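Local atomic coordinates of extracellular solute-binding protein, family 7 (Colwellia psychrerythraea, PDB entry 4PET), a protein that binds pyruvate together with a calcium ion and probably delivers such a substrate to a TRAP transporter as its periplasmic solute-binding component. Residues Leu210-Pro215 / Leu219-His224; Asp46-Met51 / Met90-Ser95; Trp157-Ile162 / Thr200-Asn205; Pro176-Glu181 / Asp312-Glu317. All blocks are in the same frame, centred on the assembly; numbering follows the deposited sequence.

Contact 1: Leu210-Pro215 / Leu219-His224. With CA (calcium ion), chain E; PYR (pyruvic acid), chain D.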
loop_
_atom_site.group_PDB
_atom_site.type_symbol
_atom_site.label_atom_id
_atom_site.label_comp_id
_atom_site.label_asym_id
_atom_site.label_seq_id
_atom_site.Cartn_x
_atom_site.Cartn_y
_atom_site.Cartn_z
ATOM N N LEU A 210 -19.118 19.672 -4.819
ATOM C CA LEU A 210 -18.730 18.833 -3.704
ATOM C C LEU A 210 -17.612 17.941 -4.153
ATOM O O LEU A 210 -17.409 17.729 -5.358
ATOM C CB LEU A 210 -19.908 17.981 -3.202
ATOM C CG LEU A 210 -20.546 16.954 -4.157
ATOM C CD1 LEU A 210 -19.756 15.644 -4.226
ATOM C CD2 LEU A 210 -21.953 16.693 -3.685
ATOM N N GLU A 211 -16.900 17.397 -3.185
ATOM C CA GLU A 211 -16.027 16.280 -3.472
ATOM C C GLU A 211 -16.404 15.179 -2.504
ATOM O O GLU A 211 -16.945 15.436 -1.408
ATOM C CB GLU A 211 -14.552 16.701 -3.418
ATOM C CG GLU A 211 -13.992 17.054 -2.064
ATOM C CD GLU A 211 -13.650 15.797 -1.264
ATOM O OE1 GLU A 211 -14.131 15.660 -0.129
ATOM O OE2 GLU A 211 -12.922 14.924 -1.788
ATOM N N TRP A 212 -16.185 13.942 -2.917
ATOM C CA TRP A 212 -16.389 12.826 -2.014
ATOM C C TRP A 212 -15.115 11.972 -1.994
ATOM O O TRP A 212 -14.263 12.217 -1.140
ATOM C CB TRP A 212 -17.667 12.049 -2.338
ATOM C CG TRP A 212 -17.822 10.827 -1.531
ATOM C CD1 TRP A 212 -17.853 9.540 -1.992
ATOM C CD2 TRP A 212 -17.913 10.746 -0.114
ATOM N NE1 TRP A 212 -17.957 8.667 -0.948
ATOM C CE2 TRP A 212 -17.995 9.380 0.225
ATOM C CE3 TRP A 212 -17.941 11.701 0.915
ATOM C CZ2 TRP A 212 -18.126 8.940 1.535
ATOM C CZ3 TRP A 212 -18.057 11.264 2.214
ATOM C CH2 TRP A 212 -18.139 9.894 2.521
ATOM N N VAL A 213 -14.958 11.037 -2.938
ATOM C CA VAL A 213 -13.747 10.216 -2.992
ATOM C C VAL A 213 -13.122 10.125 -4.377
ATOM O O VAL A 213 -11.967 10.514 -4.598
ATOM C CB VAL A 213 -14.017 8.794 -2.458
ATOM C CG1 VAL A 213 -12.784 7.907 -2.685
ATOM C CG2 VAL A 213 -14.390 8.856 -0.958
ATOM N N GLY A 214 -13.897 9.610 -5.319
ATOM C CA GLY A 214 -13.366 9.271 -6.621
ATOM C C GLY A 214 -14.225 8.209 -7.269
ATOM O O GLY A 214 -15.333 7.914 -6.814
ATOM N N PRO A 215 -13.708 7.618 -8.348
ATOM C CA PRO A 215 -14.468 6.642 -9.133
ATOM C C PRO A 215 -14.880 5.426 -8.325
ATOM O O PRO A 215 -15.857 4.751 -8.672
ATOM C CB PRO A 215 -13.484 6.234 -10.234
ATOM C CG PRO A 215 -12.531 7.308 -10.338
ATOM C CD PRO A 215 -12.427 7.966 -8.977
ATOM N N LEU A 219 -19.753 7.320 -8.422
ATOM C CA LEU A 219 -20.727 7.171 -9.514
ATOM C C LEU A 219 -22.087 6.706 -8.992
ATOM O O LEU A 219 -23.099 7.273 -9.345
ATOM C CB LEU A 219 -20.202 6.231 -10.612
ATOM C CG LEU A 219 -18.795 6.628 -11.084
ATOM C CD1 LEU A 219 -18.289 5.644 -12.099
ATOM C CD2 LEU A 219 -18.790 8.047 -11.623
ATOM N N ARG A 220 -22.097 5.697 -8.128
ATOM C CA ARG A 220 -23.338 5.193 -7.558
ATOM C C ARG A 220 -24.092 6.280 -6.779
ATOM O O ARG A 220 -25.295 6.186 -6.619
ATOM C CB ARG A 220 -23.067 3.991 -6.644
ATOM C CG ARG A 220 -22.662 4.383 -5.210
ATOM C CD ARG A 220 -22.285 3.180 -4.341
ATOM N NE ARG A 220 -23.325 2.806 -3.375
ATOM C CZ ARG A 220 -23.534 3.418 -2.208
ATOM N NH1 ARG A 220 -24.497 2.995 -1.397
ATOM N NH2 ARG A 220 -22.785 4.458 -1.844
HETATM N N MSE A 221 -23.387 7.297 -6.300
HETATM C CA MSE A 221 -24.020 8.363 -5.520
HETATM C C MSE A 221 -24.738 9.426 -6.384
HETATM O O MSE A 221 -25.428 10.288 -5.868
HETATM C CB MSE A 221 -22.984 8.985 -4.604
HETATM C CG MSE A 221 -22.582 7.990 -3.518
HETATM SE SE MSE A 221 -20.879 8.372 -2.697
HETATM C CE MSE A 221 -21.564 9.613 -1.344
ATOM N N GLY A 222 -24.539 9.371 -7.692
ATOM C CA GLY A 222 -25.404 10.040 -8.656
ATOM C C GLY A 222 -25.058 11.491 -8.961
ATOM O O GLY A 222 -25.785 12.146 -9.710
ATOM N N PHE A 223 -23.944 11.987 -8.415
ATOM C CA PHE A 223 -23.614 13.404 -8.519
ATOM C C PHE A 223 -23.526 13.782 -9.981
ATOM O O PHE A 223 -23.922 14.887 -10.384
ATOM C CB PHE A 223 -22.287 13.728 -7.836
ATOM C CG PHE A 223 -22.192 13.234 -6.431
ATOM C CD1 PHE A 223 -23.226 13.476 -5.530
ATOM C CD2 PHE A 223 -21.082 12.529 -6.006
ATOM C CE1 PHE A 223 -23.133 13.040 -4.235
ATOM C CE2 PHE A 223 -20.989 12.089 -4.711
ATOM C CZ PHE A 223 -22.027 12.355 -3.822
ATOM N N HIS A 224 -23.016 12.855 -10.784
ATOM C CA HIS A 224 -22.870 13.108 -12.202
ATOM C C HIS A 224 -24.181 13.586 -12.879
ATOM O O HIS A 224 -24.103 14.296 -13.869
ATOM C CB HIS A 224 -22.335 11.860 -12.927
ATOM C CG HIS A 224 -23.275 10.697 -12.860
ATOM N ND1 HIS A 224 -24.201 10.432 -13.843
ATOM C CD2 HIS A 224 -23.471 9.768 -11.896
ATOM C CE1 HIS A 224 -24.905 9.367 -13.507
ATOM N NE2 HIS A 224 -24.492 8.954 -12.321
HETATM CA CA CA E . -12.890 13.577 0.225
HETATM C C PYR D . -14.561 12.535 2.844
HETATM O O PYR D . -14.529 13.560 2.035
HETATM O OXT PYR D . -15.368 12.625 3.862
HETATM C CA PYR D . -13.825 11.363 2.567
HETATM O O3 PYR D . -12.874 11.356 1.667
HETATM C CB PYR D . -14.143 10.068 3.249
HETATM O O HOH W 1 -18.928 4.635 -7.839
#

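Contact 2: Asp46-Met51 / Met90-Ser95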
loop_
_atom_site.group_PDB
_atom_site.type_symbol
_atom_site.label_atom_id
_atom_site.label_comp_id
_atom_site.label_asym_id
_atom_site.label_seq_id
_atom_site.Cartn_x
_atom_site.Cartn_y
_atom_site.Cartn_z
ATOM N N ASP A 46 -17.420 -2.045 4.097
ATOM C CA ASP A 46 -16.771 -3.374 3.993
ATOM C C ASP A 46 -15.610 -3.497 5.000
ATOM O O ASP A 46 -15.416 -4.548 5.617
ATOM C CB ASP A 46 -16.289 -3.665 2.551
ATOM C CG ASP A 46 -17.431 -3.867 1.564
ATOM O OD1 ASP A 46 -18.455 -4.467 1.928
ATOM O OD2 ASP A 46 -17.341 -3.349 0.439
ATOM N N ALA A 47 -14.870 -2.410 5.214
ATOM C CA ALA A 47 -13.737 -2.438 6.161
ATOM C C ALA A 47 -14.158 -2.748 7.595
ATOM O O ALA A 47 -13.466 -3.469 8.299
ATOM C CB ALA A 47 -12.966 -1.122 6.121
ATOM N N THR A 48 -15.272 -2.165 8.029
ATOM C CA THR A 48 -15.818 -2.449 9.347
ATOM C C THR A 48 -16.336 -3.886 9.469
ATOM O O THR A 48 -16.055 -4.594 10.444
ATOM C CB THR A 48 -16.935 -1.409 9.727
ATOM O OG1 THR A 48 -17.929 -1.312 8.688
ATOM C CG2 THR A 48 -16.336 -0.029 9.966
ATOM N N LYS A 49 -17.090 -4.328 8.477
ATOM C CA LYS A 49 -17.621 -5.681 8.489
ATOM C C LYS A 49 -16.453 -6.685 8.465
ATOM O O LYS A 49 -16.444 -7.638 9.211
ATOM C CB LYS A 49 -18.538 -5.885 7.274
ATOM C CG LYS A 49 -19.902 -5.236 7.367
ATOM C CD LYS A 49 -20.663 -5.419 6.007
ATOM C CE LYS A 49 -21.964 -4.633 5.889
ATOM N NZ LYS A 49 -21.815 -3.130 5.902
ATOM N N ASN A 50 -15.503 -6.471 7.559
ATOM C CA ASN A 50 -14.308 -7.301 7.453
ATOM C C ASN A 50 -13.574 -7.367 8.801
ATOM O O ASN A 50 -13.145 -8.432 9.243
ATOM C CB ASN A 50 -13.372 -6.737 6.365
ATOM C CG ASN A 50 -13.934 -6.898 4.961
ATOM O OD1 ASN A 50 -14.934 -7.599 4.751
ATOM N ND2 ASN A 50 -13.280 -6.267 3.985
HETATM N N MSE A 51 -13.466 -6.221 9.463
HETATM C CA MSE A 51 -12.762 -6.142 10.735
HETATM C C MSE A 51 -13.518 -6.983 11.760
HETATM O O MSE A 51 -12.962 -7.894 12.386
HETATM C CB MSE A 51 -12.610 -4.687 11.157
HETATM C CG MSE A 51 -11.822 -4.484 12.459
HETATM SE SE MSE A 51 -12.929 -4.808 14.075
HETATM C CE MSE A 51 -14.290 -3.407 13.887
HETATM N N MSE A 90 -16.384 1.392 19.944
HETATM C CA MSE A 90 -15.594 1.690 18.755
HETATM C C MSE A 90 -16.324 2.563 17.764
HETATM O O MSE A 90 -17.557 2.644 17.759
HETATM C CB MSE A 90 -15.221 0.390 18.005
HETATM C CG MSE A 90 -14.330 -0.526 18.755
HETATM SE SE MSE A 90 -14.008 -2.124 17.655
HETATM C CE MSE A 90 -12.834 -1.213 16.428
ATOM N N GLY A 91 -15.545 3.196 16.894
ATOM C CA GLY A 91 -16.126 3.963 15.808
ATOM C C GLY A 91 -15.299 3.744 14.551
ATOM O O GLY A 91 -14.178 3.227 14.618
ATOM N N HIS A 92 -15.861 4.152 13.420
ATOM C CA HIS A 92 -15.173 4.200 12.147
ATOM C C HIS A 92 -15.625 5.463 11.409
ATOM O O HIS A 92 -16.842 5.735 11.215
ATOM C CB HIS A 92 -15.381 2.887 11.364
ATOM C CG HIS A 92 -14.509 2.765 10.156
ATOM N ND1 HIS A 92 -14.991 2.971 8.879
ATOM C CD2 HIS A 92 -13.192 2.492 10.009
ATOM C CE1 HIS A 92 -14.032 2.798 8.003
ATOM N NE2 HIS A 92 -12.916 2.511 8.664
ATOM N N SER A 93 -14.642 6.286 11.060
ATOM C CA SER A 93 -14.925 7.633 10.585
ATOM C C SER A 93 -13.664 8.214 9.942
ATOM O O SER A 93 -12.872 7.483 9.368
ATOM C CB SER A 93 -15.407 8.486 11.753
ATOM O OG SER A 93 -16.164 9.600 11.338
ATOM N N ALA A 94 -13.531 9.533 9.963
ATOM C CA ALA A 94 -12.329 10.179 9.501
ATOM C C ALA A 94 -11.871 11.189 10.543
ATOM O O ALA A 94 -12.672 11.955 11.040
ATOM C CB ALA A 94 -12.519 10.849 8.217
ATOM N N SER A 95 -10.579 11.170 10.842
ATOM C CA SER A 95 -9.984 12.065 11.852
ATOM C C SER A 95 -10.259 13.530 11.547
ATOM O O SER A 95 -10.519 14.332 12.453
ATOM C CB SER A 95 -8.455 11.830 11.926
ATOM O OG SER A 95 -7.868 12.498 13.039
#

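Contact 3: Trp157-Ile162 / Thr200-Asn205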
loop_
_atom_site.group_PDB
_atom_site.type_symbol
_atom_site.label_atom_id
_atom_site.label_comp_id
_atom_site.label_asym_id
_atom_site.label_seq_id
_atom_site.Cartn_x
_atom_site.Cartn_y
_atom_site.Cartn_z
ATOM N N TRP A 157 -17.055 17.301 -8.029
ATOM C CA TRP A 157 -18.114 17.459 -8.976
ATOM C C TRP A 157 -18.675 18.895 -8.942
ATOM O O TRP A 157 -19.063 19.407 -7.898
ATOM C CB TRP A 157 -19.194 16.468 -8.620
ATOM C CG TRP A 157 -18.773 15.056 -8.699
ATOM C CD1 TRP A 157 -18.275 14.290 -7.679
ATOM C CD2 TRP A 157 -18.820 14.203 -9.857
ATOM N NE1 TRP A 157 -18.003 13.009 -8.141
ATOM C CE2 TRP A 157 -18.341 12.934 -9.469
ATOM C CE3 TRP A 157 -19.247 14.383 -11.172
ATOM C CZ2 TRP A 157 -18.259 11.855 -10.364
ATOM C CZ3 TRP A 157 -19.162 13.314 -12.054
ATOM C CH2 TRP A 157 -18.677 12.077 -11.645
ATOM N N PHE A 158 -18.721 19.524 -10.098
ATOM C CA PHE A 158 -18.990 20.940 -10.209
ATOM C C PHE A 158 -20.066 21.138 -11.248
ATOM O O PHE A 158 -20.041 20.501 -12.308
ATOM C CB PHE A 158 -17.715 21.680 -10.622
ATOM C CG PHE A 158 -16.689 21.757 -9.533
ATOM C CD1 PHE A 158 -15.992 20.632 -9.152
ATOM C CD2 PHE A 158 -16.467 22.959 -8.856
ATOM C CE1 PHE A 158 -15.048 20.684 -8.121
ATOM C CE2 PHE A 158 -15.521 23.039 -7.830
ATOM C CZ PHE A 158 -14.817 21.904 -7.452
ATOM N N LYS A 159 -21.006 22.017 -10.943
ATOM C CA LYS A 159 -22.039 22.381 -11.901
ATOM C C LYS A 159 -21.521 23.308 -12.985
ATOM O O LYS A 159 -22.045 23.309 -14.115
ATOM C CB LYS A 159 -23.207 23.049 -11.200
ATOM C CG LYS A 159 -23.998 22.145 -10.284
ATOM C CD LYS A 159 -25.024 22.958 -9.492
ATOM C CE LYS A 159 -25.919 22.105 -8.616
ATOM N NZ LYS A 159 -26.818 21.272 -9.435
ATOM N N LYS A 160 -20.516 24.107 -12.648
ATOM C CA LYS A 160 -19.939 25.069 -13.596
ATOM C C LYS A 160 -18.439 24.976 -13.490
ATOM O O LYS A 160 -17.912 24.663 -12.411
ATOM C CB LYS A 160 -20.352 26.519 -13.277
ATOM C CG LYS A 160 -21.766 26.693 -12.788
ATOM C CD LYS A 160 -22.788 26.410 -13.884
ATOM C CE LYS A 160 -24.188 26.913 -13.499
ATOM N NZ LYS A 160 -24.597 26.532 -12.103
ATOM N N GLU A 161 -17.747 25.256 -14.589
ATOM C CA GLU A 161 -16.294 25.144 -14.584
ATOM C C GLU A 161 -15.645 26.254 -13.776
ATOM O O GLU A 161 -16.140 27.391 -13.720
ATOM C CB GLU A 161 -15.721 25.145 -16.006
ATOM C CG GLU A 161 -16.088 23.936 -16.850
ATOM C CD GLU A 161 -15.978 24.224 -18.345
ATOM O OE1 GLU A 161 -16.872 24.927 -18.890
ATOM O OE2 GLU A 161 -14.996 23.758 -18.965
ATOM N N ILE A 162 -14.528 25.906 -13.151
ATOM C CA ILE A 162 -13.706 26.855 -12.430
ATOM C C ILE A 162 -12.632 27.401 -13.367
ATOM O O ILE A 162 -11.650 26.713 -13.655
ATOM C CB ILE A 162 -13.029 26.154 -11.246
ATOM C CG1 ILE A 162 -14.077 25.651 -10.253
ATOM C CG2 ILE A 162 -12.008 27.058 -10.570
ATOM C CD1 ILE A 162 -14.976 26.755 -9.685
ATOM N N THR A 200 -28.887 15.427 -2.284
ATOM C CA THR A 200 -29.956 16.363 -2.055
ATOM C C THR A 200 -29.460 17.802 -1.940
ATOM O O THR A 200 -30.057 18.709 -2.530
ATOM C CB THR A 200 -30.758 15.980 -0.826
ATOM O OG1 THR A 200 -31.382 14.716 -1.057
ATOM C CG2 THR A 200 -31.829 17.010 -0.566
ATOM N N ALA A 201 -28.375 18.019 -1.199
ATOM C CA ALA A 201 -27.850 19.366 -1.021
ATOM C C ALA A 201 -27.390 19.968 -2.365
ATOM O O ALA A 201 -27.606 21.157 -2.657
ATOM C CB ALA A 201 -26.701 19.372 0.023
ATOM N N LEU A 202 -26.779 19.143 -3.192
ATOM C CA LEU A 202 -26.323 19.590 -4.518
ATOM C C LEU A 202 -27.530 19.886 -5.425
ATOM O O LEU A 202 -27.572 20.904 -6.128
ATOM C CB LEU A 202 -25.417 18.520 -5.147
ATOM C CG LEU A 202 -24.625 18.894 -6.403
ATOM C CD1 LEU A 202 -23.621 19.990 -6.103
ATOM C CD2 LEU A 202 -23.896 17.668 -6.958
ATOM N N GLU A 203 -28.511 18.989 -5.388
ATOM C CA GLU A 203 -29.736 19.140 -6.162
ATOM C C GLU A 203 -30.430 20.480 -5.817
ATOM O O GLU A 203 -31.014 21.148 -6.672
ATOM C CB GLU A 203 -30.643 17.959 -5.836
ATOM C CG GLU A 203 -31.911 17.798 -6.704
ATOM C CD GLU A 203 -32.732 16.583 -6.261
ATOM O OE1 GLU A 203 -32.960 16.420 -5.039
ATOM O OE2 GLU A 203 -33.116 15.768 -7.121
ATOM N N ARG A 204 -30.366 20.870 -4.557
ATOM C CA ARG A 204 -31.072 22.067 -4.117
ATOM C C ARG A 204 -30.267 23.363 -4.238
ATOM O O ARG A 204 -30.794 24.463 -3.993
ATOM C CB ARG A 204 -31.547 21.866 -2.685
ATOM C CG ARG A 204 -32.696 20.897 -2.594
ATOM C CD ARG A 204 -33.224 20.789 -1.188
ATOM N NE ARG A 204 -34.088 19.626 -1.042
ATOM C CZ ARG A 204 -34.565 19.173 0.117
ATOM N NH1 ARG A 204 -34.260 19.787 1.253
ATOM N NH2 ARG A 204 -35.339 18.089 0.139
ATOM N N ASN A 205 -28.996 23.236 -4.607
ATOM C CA ASN A 205 -28.096 24.379 -4.664
ATOM C C ASN A 205 -27.805 24.888 -3.279
ATOM O O ASN A 205 -27.462 26.049 -3.095
ATOM C CB ASN A 205 -28.662 25.493 -5.524
ATOM C CG ASN A 205 -28.846 25.053 -6.954
ATOM O OD1 ASN A 205 -27.876 24.702 -7.611
ATOM N ND2 ASN A 205 -30.086 25.054 -7.438
#

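Contact 4: Pro176-Glu181 / Asp312-Glu317. With PYR (pyruvic acid), chain D.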
loop_
_atom_site.group_PDB
_atom_site.type_symbol
_atom_site.label_atom_id
_atom_site.label_comp_id
_atom_site.label_asym_id
_atom_site.label_seq_id
_atom_site.Cartn_x
_atom_site.Cartn_y
_atom_site.Cartn_z
ATOM N N PRO A 176 -14.131 18.571 3.215
ATOM C CA PRO A 176 -13.657 18.540 4.605
ATOM C C PRO A 176 -12.184 18.915 4.786
ATOM O O PRO A 176 -11.446 19.247 3.823
ATOM C CB PRO A 176 -13.872 17.086 4.994
ATOM C CG PRO A 176 -13.582 16.320 3.674
ATOM C CD PRO A 176 -13.981 17.251 2.559
ATOM N N GLY A 177 -11.762 18.862 6.047
ATOM C CA GLY A 177 -10.366 18.907 6.387
ATOM C C GLY A 177 -9.707 20.202 6.018
ATOM O O GLY A 177 -10.338 21.284 5.888
ATOM N N PHE A 178 -8.405 20.089 5.837
ATOM C CA PHE A 178 -7.581 21.253 5.654
ATOM C C PHE A 178 -7.861 21.952 4.315
ATOM O O PHE A 178 -7.740 23.181 4.224
ATOM C CB PHE A 178 -6.102 20.890 5.774
ATOM C CG PHE A 178 -5.234 22.086 6.035
ATOM C CD1 PHE A 178 -5.263 22.722 7.263
ATOM C CD2 PHE A 178 -4.422 22.598 5.055
ATOM C CE1 PHE A 178 -4.471 23.844 7.504
ATOM C CE2 PHE A 178 -3.627 23.697 5.292
ATOM C CZ PHE A 178 -3.664 24.332 6.503
ATOM N N ALA A 179 -8.235 21.186 3.287
ATOM C CA ALA A 179 -8.578 21.811 1.998
ATOM C C ALA A 179 -9.761 22.790 2.165
ATOM O O ALA A 179 -9.837 23.830 1.502
ATOM C CB ALA A 179 -8.881 20.756 0.933
ATOM N N GLY A 180 -10.684 22.466 3.058
ATOM C CA GLY A 180 -11.812 23.348 3.325
ATOM C C GLY A 180 -11.341 24.692 3.832
ATOM O O GLY A 180 -11.822 25.750 3.423
ATOM N N GLU A 181 -10.360 24.651 4.726
ATOM C CA GLU A 181 -9.773 25.867 5.272
ATOM C C GLU A 181 -9.044 26.658 4.182
ATOM O O GLU A 181 -9.059 27.890 4.169
ATOM C CB GLU A 181 -8.792 25.535 6.410
ATOM C CG GLU A 181 -9.377 24.660 7.487
ATOM C CD GLU A 181 -10.456 25.362 8.260
ATOM O OE1 GLU A 181 -10.129 26.379 8.914
ATOM O OE2 GLU A 181 -11.626 24.917 8.184
ATOM N N ASP A 312 0.211 26.938 1.710
ATOM C CA ASP A 312 1.482 27.301 2.368
ATOM C C ASP A 312 1.262 28.387 3.445
ATOM O O ASP A 312 1.806 28.323 4.543
ATOM C CB ASP A 312 2.513 27.869 1.352
ATOM C CG ASP A 312 3.139 26.808 0.415
ATOM O OD1 ASP A 312 3.025 25.585 0.651
ATOM O OD2 ASP A 312 3.780 27.232 -0.579
ATOM N N GLU A 313 0.489 29.408 3.109
ATOM C CA GLU A 313 0.245 30.500 4.034
ATOM C C GLU A 313 -0.441 29.980 5.291
ATOM O O GLU A 313 -0.102 30.378 6.417
ATOM C CB GLU A 313 -0.640 31.547 3.397
ATOM C CG GLU A 313 0.024 32.475 2.403
ATOM C CD GLU A 313 -0.995 33.432 1.785
ATOM O OE1 GLU A 313 -2.082 33.580 2.392
ATOM O OE2 GLU A 313 -0.722 34.018 0.708
ATOM N N LEU A 314 -1.409 29.090 5.102
ATOM C CA LEU A 314 -2.213 28.591 6.220
ATOM C C LEU A 314 -1.457 27.580 7.068
ATOM O O LEU A 314 -1.676 27.509 8.278
ATOM C CB LEU A 314 -3.496 27.937 5.724
ATOM C CG LEU A 314 -4.766 28.771 5.776
ATOM C CD1 LEU A 314 -5.971 27.889 5.450
ATOM C CD2 LEU A 314 -4.944 29.447 7.145
ATOM N N LEU A 315 -0.587 26.790 6.437
ATOM C CA LEU A 315 0.220 25.839 7.188
ATOM C C LEU A 315 1.136 26.609 8.147
ATOM O O LEU A 315 1.320 26.235 9.295
ATOM C CB LEU A 315 1.048 24.964 6.244
ATOM C CG LEU A 315 0.255 23.914 5.461
ATOM C CD1 LEU A 315 1.068 23.333 4.316
ATOM C CD2 LEU A 315 -0.229 22.799 6.397
ATOM N N GLU A 316 1.710 27.683 7.646
ATOM C CA GLU A 316 2.605 28.513 8.409
ATOM C C GLU A 316 1.867 29.159 9.607
ATOM O O GLU A 316 2.424 29.270 10.710
ATOM C CB GLU A 316 3.161 29.552 7.445
ATOM C CG GLU A 316 3.922 30.688 8.043
ATOM C CD GLU A 316 4.608 31.506 6.963
ATOM O OE1 GLU A 316 4.954 30.929 5.897
ATOM O OE2 GLU A 316 4.780 32.725 7.181
ATOM N N GLU A 317 0.615 29.555 9.375
ATOM C CA GLU A 317 -0.229 30.182 10.380
ATOM C C GLU A 317 -0.660 29.178 11.450
ATOM O O GLU A 317 -0.604 29.476 12.646
ATOM C CB GLU A 317 -1.446 30.774 9.659
ATOM C CG GLU A 317 -2.519 31.395 10.519
ATOM C CD GLU A 317 -3.642 32.014 9.661
ATOM O OE1 GLU A 317 -3.367 32.421 8.501
ATOM O OE2 GLU A 317 -4.793 32.082 10.150
HETATM C C PYR D . -14.561 12.535 2.844
HETATM O O PYR D . -14.529 13.560 2.035
HETATM O OXT PYR D . -15.368 12.625 3.862
HETATM C CA PYR D . -13.825 11.363 2.567
HETATM O O3 PYR D . -12.874 11.356 1.667
HETATM C CB PYR D . -14.143 10.068 3.249
#

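Contact 1: Leu210-Pro215 / Leu219-His224
The indole of Trp-212 is covered on both faces: the terminal methyl CE of Met-221, a selenomethionine, lies over one, and pyruvate and Val-213 CG2 lie over the opposite one. CE stands 3.7 Å from the centroid of the five-membered ring, 7° off its normal, a CH-pi contact. The selenium SE sits obliquely, 3.3 Å from Trp-212 CD1, which makes the pair a Met-aromatic contact. On the ligand side, Trp-212 CZ3 comes within 3.4 Å of pyruvate OXT. The ring of Phe-223 takes Leu-210 CD1 over the centre of one face, 3.8 Å from the centroid, has Met-221 CB toward the rim of the opposite face and meets Trp-212 CB obliquely. A chi1 of 174° places the indole of Trp-212 against 219-224 while the carbonyl of the same residue serves the metal. Trp-212 O binds the calcium ion at 2.4 Å, Glu-211 chelates it through OE1 and OE2, and Gln-153 and Glu-236 complete the protein ligands. No direct hydrogen bond joins the segments; one water bridges them, donating to Pro-215 O and accepting from Leu-219 N at 2.9 Å. Residues 219-222 form a type I turn. The segments run from the end of strand 209-210 into the loop before strand 229-231, with Leu-198 of helix 198-204 against Leu-210, Trp-212 and Phe-223, and Trp-157 of strand 156-158 beside Phe-223.

Contact 2: Asp46-Met51 / Met90-Ser95
Ala-47 begins the contact modestly, its CB lying 4.4 Å from NE2 of His-92 and oblique to the imidazole. Thr-48, next along helix 44-58, makes the closest approach: its methyl CG2 comes 3.3 Å from His-92 CG and also touches His-92 CB and ND1. The threonine's two branches divide the work. CG2, anti to the carbonyl carbon, faces the histidine, while OG1 (chi1 52°) turns to Glu-35 and to the carbonyl of Gly-45. The helix lies over the five-stranded mixed sheet of one lobe of this two-lobed binding protein; the axis of 46-51 passes 10.0 Å from that of strand 90-93, their directions 150° apart, roughly antiparallel. Between the two layers His-92 is a buried polar group with both nitrogens engaged, NE2 with the carbonyl of Gly-147 and ND1 with Trp-37 NE1. A leucine in its place would probably leave that carbonyl and the indole N-H without their mates and deprive the Thr-48 methyl of the imidazole it touches. One turn on, Met-51 bends at chi2 and chi3 and reaches Met-90 tip to tip, CE to CE at 3.7 Å; both are selenomethionines. Phe-243 of strand 240-246 and Leu-33 of strand 29-35 border this pair, and helix 255-290 packs against it through Ala-268 and Met-265.

Contact 3: Trp157-Ile162 / Thr200-Asn205
Lys-159 lies across the C-terminal end of helix 198-204, where Asn-205, with positive phi, closes the helix in a Schellman motif. The packed side of the contact is made by the aliphatic part of the lysine. Extended through chi2 and chi3, its chain carries CE to 4.0 Å from Leu-202 CD1, and the same carbon lies 3.2 Å from Leu-202 O, an acceptor already taken by Asn-205 N at 3.1 Å. Leu-202 is buried: its CG points away from the backbone N (chi1 -169°), and its CD2 also reaches Leu-210 of strand 209-210. Strand 209-210 is the sheet neighbour of strand 156-158, so the helix end and the residues leaving strand 156-158 meet beside two adjacent strands of the six-stranded mixed sheet. Toward solvent the contact loosens. Asn-205 is exposed and comes in at the margin, its side chain crossing that of the lysine at about a right angle, with OD1 nearer to carbon than to the ammonium nitrogen. No clear hydrogen bond links the segments. The bend at chi4 (-68°) accompanies a weak hydrogen bond from NZ to the carbonyl of Ile-226. The cationic end, close to the carbonyl of Leu-202 in the last turn of the helix, is probably favoured by the helix dipole. At the outer margin, Asn-205 OD1 stands 3.4 Å from Lys-159 CE.

Contact 4: Pro176-Glu181 / Asp312-Glu317
Glu-181, which touches Leu-314, holds Lys-99 in a salt bridge through OE2, and NZ of that lysine is also hydrogen-bonded to Gly-177 O. Leu-314 CD1 lies 3.3 Å from the backbone O of Glu-181 and 3.8 Å from its CB; no hydrogen bond joins the two segments. Phe-178 carries the apolar part of the contact. CG lies anti to the backbone N (chi1 -161°), and this torsion lays the ring against helix 301-321. There CZ meets Leu-314 CB at 3.7 Å, and CE2 meets Leu-315 CD2 obliquely at the same distance. The short axes cross at 108°, 10.8 Å apart, and Phe-318 adds an edge-to-face ring. An alanine at Phe-178 would probably open a gap between the helices and leave Leu-315 without its partner on helix 177-185. Just before that helix, Pro-176 CG touches pyruvate O at 3.3 Å. With a Glu-313 to Lys-185 salt bridge as a charged link at the side, the apolar chemistry between 176-181 and 312-317 implies that the fit of Phe-178 against the leucines sets the helix spacing here.

How the contacts relate
From the N terminus, contact 2 closes first, joining helix 44-58 to strand 90-93 within the five-stranded sheet's lobe, in series with all the others. The next two cross: contact 3, tying the end of strand 156-158 to the end of helix 198-204, alternates with contact 4, tying helix 177-185 to helix 301-321. The long loop of contact 4 also encloses contact 1, a local closure at 210-224. Contacts 1 and 3 touch, notably where Leu-210 O probably accepts a hydrogen bond from Trp-157 N. Contacts 1 and 4 meet through Glu-211 and Pro-176, and both reach pyruvate. Contact 2 touches none of the others, its nearest atoms about 7 Å from contact 4 and about 8 Å from contact 1.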